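Local atomic coordinates of peptidase M42 (Thaumarchaeota archaeon SCGC AB-539-E09, PDB entry 5DS0), a protein that probably removes amino acids from the N-terminal ends of peptides as a metal-dependent TET aminopeptidase of the M42 family, assembled from twelve subunits. Residues C[89-94]-C[325-330]; C[94-99]-C[131-136]. All blocks are in the same frame, centred on the assembly; numbering follows the deposited sequence.

Contact 1: C[89-94]-C[325-330]; sequences GGWWSQ and HSHVGL. With CO (cobalt (II) ion), chain U.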
loop_
_atom_site.group_PDB
_atom_site.type_symbol
_atom_site.label_atom_id
_atom_site.label_comp_id
_atom_site.label_asym_id
_atom_site.label_seq_id
_atom_site.Cartn_x
_atom_site.Cartn_y
_atom_site.Cartn_z
ATOM N N GLY C 89 -16.045 -8.096 29.663
ATOM C CA GLY C 89 -17.061 -7.336 28.929
ATOM C C GLY C 89 -16.375 -6.521 27.860
ATOM O O GLY C 89 -15.153 -6.462 27.810
ATOM N N GLY C 90 -17.170 -5.908 26.997
ATOM C CA GLY C 90 -16.646 -5.206 25.833
ATOM C C GLY C 90 -16.161 -3.821 26.184
ATOM O O GLY C 90 -16.932 -3.008 26.689
ATOM N N TRP C 91 -14.880 -3.564 25.927
ATOM C CA TRP C 91 -14.260 -2.256 26.118
ATOM C C TRP C 91 -13.686 -1.757 24.805
ATOM O O TRP C 91 -13.148 -2.521 24.043
ATOM C CB TRP C 91 -13.081 -2.362 27.090
ATOM C CG TRP C 91 -13.420 -2.460 28.517
ATOM C CD1 TRP C 91 -13.583 -3.594 29.242
ATOM C CD2 TRP C 91 -13.591 -1.377 29.424
ATOM N NE1 TRP C 91 -13.869 -3.285 30.549
ATOM C CE2 TRP C 91 -13.882 -1.925 30.683
ATOM C CE3 TRP C 91 -13.533 0.006 29.295
ATOM C CZ2 TRP C 91 -14.117 -1.136 31.804
ATOM C CZ3 TRP C 91 -13.758 0.782 30.410
ATOM C CH2 TRP C 91 -14.049 0.213 31.643
ATOM N N TRP C 92 -13.767 -0.460 24.566
ATOM C CA TRP C 92 -13.010 0.162 23.490
ATOM C C TRP C 92 -11.624 0.525 24.014
ATOM O O TRP C 92 -11.514 1.214 25.035
ATOM C CB TRP C 92 -13.734 1.420 23.022
ATOM C CG TRP C 92 -13.163 2.058 21.798
ATOM C CD1 TRP C 92 -12.394 1.473 20.861
ATOM C CD2 TRP C 92 -13.369 3.403 21.376
ATOM N NE1 TRP C 92 -12.081 2.374 19.873
ATOM C CE2 TRP C 92 -12.673 3.571 20.171
ATOM C CE3 TRP C 92 -14.073 4.484 21.903
ATOM C CZ2 TRP C 92 -12.655 4.775 19.482
ATOM C CZ3 TRP C 92 -14.062 5.673 21.218
ATOM C CH2 TRP C 92 -13.359 5.813 20.020
ATOM N N SER C 93 -10.567 0.089 23.338
ATOM C CA SER C 93 -9.221 0.281 23.872
ATOM C C SER C 93 -8.894 1.771 24.051
ATOM O O SER C 93 -8.192 2.158 24.991
ATOM C CB SER C 93 -8.183 -0.387 22.988
ATOM O OG SER C 93 -7.999 0.358 21.794
ATOM N N GLN C 94 -9.460 2.614 23.200
ATOM C CA GLN C 94 -9.105 4.035 23.215
ATOM C C GLN C 94 -9.563 4.847 24.443
ATOM O O GLN C 94 -9.070 5.958 24.663
ATOM C CB GLN C 94 -9.583 4.682 21.935
ATOM C CG GLN C 94 -8.989 4.000 20.709
ATOM C CD GLN C 94 -8.830 4.946 19.525
ATOM O OE1 GLN C 94 -8.381 6.086 19.686
ATOM N NE2 GLN C 94 -9.204 4.487 18.339
ATOM N N HIS C 325 -19.941 1.625 28.994
ATOM C CA HIS C 325 -18.758 0.793 28.837
ATOM C C HIS C 325 -17.476 1.641 28.872
ATOM O O HIS C 325 -16.541 1.431 28.099
ATOM C CB HIS C 325 -18.844 -0.020 27.541
ATOM C CG HIS C 325 -19.843 -1.138 27.590
ATOM N ND1 HIS C 325 -19.623 -2.348 26.969
ATOM C CD2 HIS C 325 -21.057 -1.237 28.188
ATOM C CE1 HIS C 325 -20.661 -3.139 27.174
ATOM N NE2 HIS C 325 -21.536 -2.496 27.925
ATOM N N SER C 326 -17.454 2.605 29.782
ATOM C CA SER C 326 -16.300 3.459 29.993
ATOM C C SER C 326 -16.267 3.879 31.470
ATOM O O SER C 326 -17.181 3.587 32.213
ATOM C CB SER C 326 -16.342 4.665 29.027
ATOM O OG SER C 326 -16.953 5.822 29.587
ATOM N N HIS C 327 -15.213 4.559 31.891
ATOM C CA HIS C 327 -15.080 4.925 33.303
ATOM C C HIS C 327 -16.190 5.820 33.811
ATOM O O HIS C 327 -16.574 5.734 34.973
ATOM C CB HIS C 327 -13.728 5.595 33.581
ATOM C CG HIS C 327 -12.631 4.620 33.824
ATOM N ND1 HIS C 327 -12.230 3.705 32.875
ATOM C CD2 HIS C 327 -11.861 4.398 34.912
ATOM C CE1 HIS C 327 -11.261 2.959 33.370
ATOM N NE2 HIS C 327 -11.012 3.364 34.603
ATOM N N VAL C 328 -16.687 6.703 32.968
ATOM C CA VAL C 328 -17.655 7.671 33.431
ATOM C C VAL C 328 -18.685 7.963 32.359
ATOM O O VAL C 328 -18.360 8.202 31.204
ATOM C CB VAL C 328 -16.948 8.949 33.967
ATOM C CG1 VAL C 328 -15.996 9.535 32.946
ATOM C CG2 VAL C 328 -17.955 9.994 34.412
ATOM N N GLY C 329 -19.944 7.939 32.768
ATOM C CA GLY C 329 -21.062 8.152 31.858
ATOM C C GLY C 329 -22.008 9.160 32.449
ATOM O O GLY C 329 -21.842 9.557 33.584
ATOM N N LEU C 330 -23.013 9.565 31.671
ATOM C CA LEU C 330 -24.017 10.525 32.143
ATOM C C LEU C 330 -25.402 10.032 31.802
ATOM O O LEU C 330 -25.610 9.491 30.730
ATOM C CB LEU C 330 -23.813 11.868 31.465
ATOM C CG LEU C 330 -22.434 12.489 31.634
ATOM C CD1 LEU C 330 -22.257 13.639 30.666
ATOM C CD2 LEU C 330 -22.249 12.964 33.063
HETATM CO CO CO U . -23.413 -3.221 28.665
#

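Contact 2: C[94-99]-C[131-136]; sequences QVLLGQ and VEARDM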
loop_
_atom_site.group_PDB
_atom_site.type_symbol
_atom_site.label_atom_id
_atom_site.label_comp_id
_atom_site.label_asym_id
_atom_site.label_seq_id
_atom_site.Cartn_x
_atom_site.Cartn_y
_atom_site.Cartn_z
ATOM N N GLN C 94 -9.460 2.614 23.200
ATOM C CA GLN C 94 -9.105 4.035 23.215
ATOM C C GLN C 94 -9.563 4.847 24.443
ATOM O O GLN C 94 -9.070 5.958 24.663
ATOM C CB GLN C 94 -9.583 4.682 21.935
ATOM C CG GLN C 94 -8.989 4.000 20.709
ATOM C CD GLN C 94 -8.830 4.946 19.525
ATOM O OE1 GLN C 94 -8.381 6.086 19.686
ATOM N NE2 GLN C 94 -9.204 4.487 18.339
ATOM N N VAL C 95 -10.462 4.277 25.249
ATOM C CA VAL C 95 -10.868 4.896 26.525
ATOM C C VAL C 95 -10.121 4.371 27.764
ATOM O O VAL C 95 -10.453 4.760 28.869
ATOM C CB VAL C 95 -12.382 4.747 26.802
ATOM C CG1 VAL C 95 -13.202 5.372 25.700
ATOM C CG2 VAL C 95 -12.781 3.280 26.989
ATOM N N LEU C 96 -9.121 3.514 27.579
ATOM C CA LEU C 96 -8.465 2.848 28.690
ATOM C C LEU C 96 -7.215 3.538 29.217
ATOM O O LEU C 96 -7.062 3.680 30.419
ATOM C CB LEU C 96 -8.102 1.421 28.298
ATOM C CG LEU C 96 -9.257 0.454 28.039
ATOM C CD1 LEU C 96 -8.713 -0.888 27.561
ATOM C CD2 LEU C 96 -10.105 0.267 29.290
ATOM N N LEU C 97 -6.291 3.909 28.344
ATOM C CA LEU C 97 -5.020 4.489 28.786
ATOM C C LEU C 97 -5.179 5.671 29.711
ATOM O O LEU C 97 -5.994 6.577 29.467
ATOM C CB LEU C 97 -4.172 4.935 27.604
ATOM C CG LEU C 97 -3.319 3.851 26.949
ATOM C CD1 LEU C 97 -2.418 4.477 25.893
ATOM C CD2 LEU C 97 -2.480 3.098 27.970
ATOM N N GLY C 98 -4.409 5.640 30.794
ATOM C CA GLY C 98 -4.355 6.748 31.743
ATOM C C GLY C 98 -5.434 6.720 32.798
ATOM O O GLY C 98 -5.527 7.647 33.606
ATOM N N GLN C 99 -6.219 5.643 32.821
ATOM C CA GLN C 99 -7.393 5.568 33.688
ATOM C C GLN C 99 -7.115 4.860 35.010
ATOM O O GLN C 99 -6.313 3.948 35.063
ATOM C CB GLN C 99 -8.525 4.849 32.973
ATOM C CG GLN C 99 -9.031 5.560 31.731
ATOM C CD GLN C 99 -10.036 6.656 32.018
ATOM O OE1 GLN C 99 -10.406 6.915 33.167
ATOM N NE2 GLN C 99 -10.490 7.304 30.967
ATOM N N VAL C 131 -2.672 1.841 20.632
ATOM C CA VAL C 131 -2.199 0.872 21.604
ATOM C C VAL C 131 -3.327 -0.120 21.899
ATOM O O VAL C 131 -4.410 0.275 22.339
ATOM C CB VAL C 131 -1.746 1.548 22.906
ATOM C CG1 VAL C 131 -1.232 0.512 23.897
ATOM C CG2 VAL C 131 -0.670 2.579 22.619
ATOM N N GLU C 132 -3.075 -1.398 21.623
ATOM C CA GLU C 132 -4.063 -2.432 21.874
ATOM C C GLU C 132 -4.055 -2.780 23.363
ATOM O O GLU C 132 -3.039 -2.649 24.027
ATOM C CB GLU C 132 -3.767 -3.699 21.054
ATOM C CG GLU C 132 -3.771 -3.569 19.526
ATOM C CD GLU C 132 -5.128 -3.192 18.907
ATOM O OE1 GLU C 132 -6.155 -3.172 19.628
ATOM O OE2 GLU C 132 -5.167 -2.916 17.675
ATOM N N ALA C 133 -5.190 -3.246 23.867
ATOM C CA ALA C 133 -5.323 -3.600 25.267
ATOM C C ALA C 133 -4.389 -4.741 25.688
ATOM O O ALA C 133 -3.942 -4.793 26.824
ATOM C CB ALA C 133 -6.768 -3.952 25.572
ATOM N N ARG C 134 -4.123 -5.666 24.775
ATOM C CA ARG C 134 -3.147 -6.746 25.019
ATOM C C ARG C 134 -1.758 -6.220 25.419
ATOM O O ARG C 134 -1.042 -6.893 26.153
ATOM C CB ARG C 134 -3.037 -7.684 23.799
ATOM C CG ARG C 134 -2.733 -6.970 22.479
ATOM C CD ARG C 134 -2.643 -7.891 21.279
ATOM N NE ARG C 134 -1.553 -8.840 21.488
ATOM C CZ ARG C 134 -1.712 -10.150 21.691
ATOM N NH1 ARG C 134 -0.638 -10.901 21.887
ATOM N NH2 ARG C 134 -2.925 -10.729 21.677
ATOM N N ASP C 135 -1.395 -5.021 24.960
ATOM C CA ASP C 135 -0.092 -4.403 25.276
ATOM C C ASP C 135 -0.143 -3.389 26.409
ATOM O O ASP C 135 0.813 -2.630 26.595
ATOM C CB ASP C 135 0.484 -3.690 24.049
ATOM C CG ASP C 135 0.604 -4.605 22.838
ATOM O OD1 ASP C 135 0.954 -5.795 23.005
ATOM O OD2 ASP C 135 0.335 -4.123 21.713
HETATM N N MSE C 136 -1.248 -3.353 27.152
HETATM C CA MSE C 136 -1.363 -2.444 28.289
HETATM C C MSE C 136 -1.118 -3.212 29.553
HETATM O O MSE C 136 -1.071 -4.437 29.541
HETATM C CB MSE C 136 -2.754 -1.840 28.345
HETATM C CG MSE C 136 -3.009 -0.915 27.171
HETATM SE SE MSE C 136 -4.824 -0.142 27.311
HETATM C CE MSE C 136 -4.916 0.556 25.470
#

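Contact 1: C[89-94]-C[325-330]
His325 ND1 is held by one hydrogen bond, donated to Gly90 O over 2.8 Å. The other ring nitrogen also has one bond: His325 NE2 binds a cobalt ion at 2.1 Å, completing with Asp180 and Glu215 the protein ligands of one of the two metal sites. The hydrogen bond meets a lone pair in the carbonyl plane but is bent, 141° at the hydrogen, and the oxygen sits 25° out of the imidazole plane. Together with the cobalt bond it fixes the rotation of the ring. It also identifies ND1 as the protonated nitrogen, so the carbonyl is a second-shell partner that would probably make NE2 a more electron-rich ligand. Trp91 brings the CE3-CZ3 side of its six-membered ring up to 325-327: Trp91 CE3 lies 3.5 Å from His325 O, and Trp91 CZ3 3.7 Å from Ser326 CA. The same ring meets the His327 imidazole obliquely, planes at 55°. Gly71 O takes the Trp91 NE1 hydrogen, and Arg100 O holds His327 NE2. The contact thus joins the loop between barrel strands 82-88 and 100-105 to the loop carrying His325, between strands 314-322 and 329-332, with Pro161 of strand 158-161 touching both Trp91 and His327.

Contact 2: C[94-99]-C[131-136]
Met136, present as selenomethionine, fills the close-packed part of this contact, which joins two loops of the closed six-stranded antiparallel barrel, one between strands 82-88 and 100-105 and one leading into 137-139. Its side chain, extended beyond CG, packs against two leucines. It crosses the Leu96 side chain at about a right angle, bringing Met136 SE to 3.8 Å from Leu96 CB, and its terminal methyl turns to Leu97, with Met136 CE 3.9 Å from Leu97 CG. A type II turn from Leu96 to Gln99, closed by Gln99 N to Leu96 O, presents both leucines to the opposing loop. Ile114 of strand 108-115 backs the same cluster. Packing is thinner toward the partly exposed residues: Ala133 CB lies 4.1 Å from Leu96 CD1, and Val131 CG2 4.2 Å from Leu97 CD1. A second subunit adjoins the Val131 side through its Trp92, whereas Asp135 is exposed to solvent. An alanine in place of Leu97 would remove CG and both methyls and would probably loosen the packing round Met136 as well as the link to Val131. No hydrogen bond crosses between the segments, so cohesion here rests on shape and the exclusion of water from apolar surfaces.

How the contacts relate
From the N terminus, the chain leaves barrel strand 82-88 and enters the loop that supplies 89-94 and then 94-99, which share Gln94. Contact 2 closes the shorter loop, returning at 131-136 just before strand 137-139; contact 1 closes only at 325-330, which runs into strand 329-332 of the large mixed sheet, so contact 2 is nested inside it. One inter-strand loop therefore faces two ways, toward the cobalt site and toward the barrel's own 131-136 loop. The contacts also touch directly, with Trp91 CE3 3.4 Å from Leu96 CD2. Gln94, at the junction, hydrogen-bonds to Lys129 and Val131 of a second subunit, tying this continuous patch to the subunit interface.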